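Local coordinates for protein unsaturated glucuronyl hydrolase (Streptococcus agalactiae, PDB 2ZZR) that hydrolyses unsaturated chondroitin, hyaluronan and heparin disaccharides, releasing the unsaturated uronic acid by cleaving (1->3) or (1->4) glycosidic bonds, at residues Gln266-Ile269 with Leu270-Met274. Sequence-based numbering, arbitrary orientation.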
loop_
_atom_site.group_PDB
_atom_site.type_symbol
_atom_site.label_atom_id
_atom_site.label_comp_id
_atom_site.label_asym_id
_atom_site.label_seq_id
_atom_site.Cartn_x
_atom_site.Cartn_y
_atom_site.Cartn_z
ATOM N N GLN A 266 -3.428 -14.387 15.417
ATOM C CA GLN A 266 -4.206 -14.803 14.238
ATOM C C GLN A 266 -3.795 -14.007 12.988
ATOM O O GLN A 266 -3.899 -14.499 11.866
ATOM C CB GLN A 266 -5.698 -14.602 14.472
ATOM C CG GLN A 266 -6.300 -15.470 15.553
ATOM C CD GLN A 266 -7.780 -15.235 15.692
ATOM O OE1 GLN A 266 -8.219 -14.136 16.046
ATOM N NE2 GLN A 266 -8.565 -16.264 15.414
ATOM N N GLN A 267 -3.346 -12.772 13.195
ATOM C CA GLN A 267 -2.913 -11.922 12.088
ATOM C C GLN A 267 -1.601 -12.398 11.474
ATOM O O GLN A 267 -1.393 -12.288 10.263
ATOM C CB GLN A 267 -2.790 -10.471 12.551
ATOM C CG GLN A 267 -4.107 -9.860 12.985
ATOM C CD GLN A 267 -3.929 -8.508 13.637
ATOM O OE1 GLN A 267 -3.255 -8.391 14.656
ATOM N NE2 GLN A 267 -4.561 -7.477 13.067
ATOM N N ILE A 268 -0.706 -12.925 12.306
ATOM C CA ILE A 268 0.534 -13.505 11.804
ATOM C C ILE A 268 0.217 -14.729 10.930
ATOM O O ILE A 268 0.788 -14.893 9.855
ATOM C CB ILE A 268 1.513 -13.841 12.961
ATOM C CG1 ILE A 268 2.173 -12.547 13.471
ATOM C CG2 ILE A 268 2.580 -14.856 12.513
ATOM C CD1 ILE A 268 3.006 -12.713 14.738
ATOM N N ILE A 269 -0.710 -15.569 11.385
ATOM C CA ILE A 269 -1.105 -16.739 10.592
ATOM C C ILE A 269 -1.766 -16.312 9.272
ATOM O O ILE A 269 -1.463 -16.872 8.208
ATOM C CB ILE A 269 -1.998 -17.715 11.409
ATOM C CG1 ILE A 269 -1.220 -18.298 12.605
ATOM C CG2 ILE A 269 -2.542 -18.841 10.524
ATOM C CD1 ILE A 269 0.148 -18.880 12.281
ATOM N N LEU A 270 -2.625 -15.300 9.339
ATOM C CA LEU A 270 -3.264 -14.759 8.139
ATOM C C LEU A 270 -2.220 -14.204 7.167
ATOM O O LEU A 270 -2.312 -14.420 5.953
ATOM C CB LEU A 270 -4.293 -13.695 8.511
ATOM C CG LEU A 270 -5.354 -13.404 7.443
ATOM C CD1 LEU A 270 -6.243 -14.637 7.193
ATOM C CD2 LEU A 270 -6.185 -12.218 7.848
ATOM N N PHE A 271 -1.222 -13.504 7.711
ATOM C CA PHE A 271 -0.077 -13.051 6.918
ATOM C C PHE A 271 0.638 -14.199 6.227
ATOM O O PHE A 271 0.958 -14.110 5.043
ATOM C CB PHE A 271 0.937 -12.283 7.781
ATOM C CG PHE A 271 2.271 -12.054 7.095
ATOM C CD1 PHE A 271 2.496 -10.897 6.354
ATOM C CD2 PHE A 271 3.302 -12.999 7.199
ATOM C CE1 PHE A 271 3.735 -10.675 5.720
ATOM C CE2 PHE A 271 4.539 -12.794 6.567
ATOM C CZ PHE A 271 4.752 -11.627 5.825
ATOM N N LYS A 272 0.916 -15.267 6.971
ATOM C CA LYS A 272 1.645 -16.399 6.416
ATOM C C LYS A 272 0.859 -16.987 5.236
ATOM O O LYS A 272 1.432 -17.278 4.187
ATOM C CB LYS A 272 1.923 -17.444 7.506
ATOM C CG LYS A 272 3.087 -17.042 8.450
ATOM C CD LYS A 272 2.999 -17.697 9.850
ATOM C CE LYS A 272 3.167 -19.218 9.830
ATOM N NZ LYS A 272 4.520 -19.698 9.442
ATOM N N GLY A 273 -0.452 -17.110 5.402
ATOM C CA GLY A 273 -1.315 -17.631 4.335
ATOM C C GLY A 273 -1.248 -16.785 3.075
ATOM O O GLY A 273 -0.957 -17.297 1.984
ATOM N N MET A 274 -1.499 -15.485 3.224
ATOM C CA MET A 274 -1.545 -14.578 2.069
ATOM C C MET A 274 -0.188 -14.410 1.399
ATOM O O MET A 274 -0.098 -14.332 0.172
ATOM C CB MET A 274 -2.113 -13.208 2.460
ATOM C CG MET A 274 -3.542 -13.246 2.994
ATOM S SD MET A 274 -4.377 -11.654 2.907
ATOM C CE MET A 274 -4.681 -11.499 1.141
#
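The ring of Phe-271 meets Ile-268 at its edge, where the carbonyl O of Ile-268 lies near the ring plane, 4.1 Å from CD2. CG stands anti to the backbone N (chi1 167°), which carries the ring away from the preceding turn and leaves CB as the nearest side-chain atom, 3.3 Å from Ile-268 O. A flat hydrophobic side chain suits this buried place: outside the turn it packs edge-to-face with Tyr-331 and touches Met-317.

Ile-268 O also accepts the N-H of Lys-272 (N to O 2.9 Å), one of four successive i to i+4 bonds, donated by the N-H groups of Leu-270 to Gly-273 to the carbonyls of Gln-266 to Ile-269. The Lys-272 stem passes beside that oxygen, CG 3.4 Å from Ile-268 O, and runs obliquely across the two isoleucines: CD lies 3.9 Å from Ile-268 CG2, and CE is 3.9 Å from Ile-269 CD1. Bends at chi3 and chi4 (66° and 67°) let the aliphatic part rest on the branched side chains while NZ reaches its salt-bridge partner, Asp-325.

At the N-terminal end, Asp-264 OD1 accepts the N-H of Gln-266, and buried Gln-267 OE1 is satisfied by Asp-264 N-H. Helix 265-280 belongs to the alpha barrel; Gln-267 packs on helices 245-262 and 192-209, Leu-270 also touches 192-209, and Ile-268 and Phe-271 meet helix 304-318.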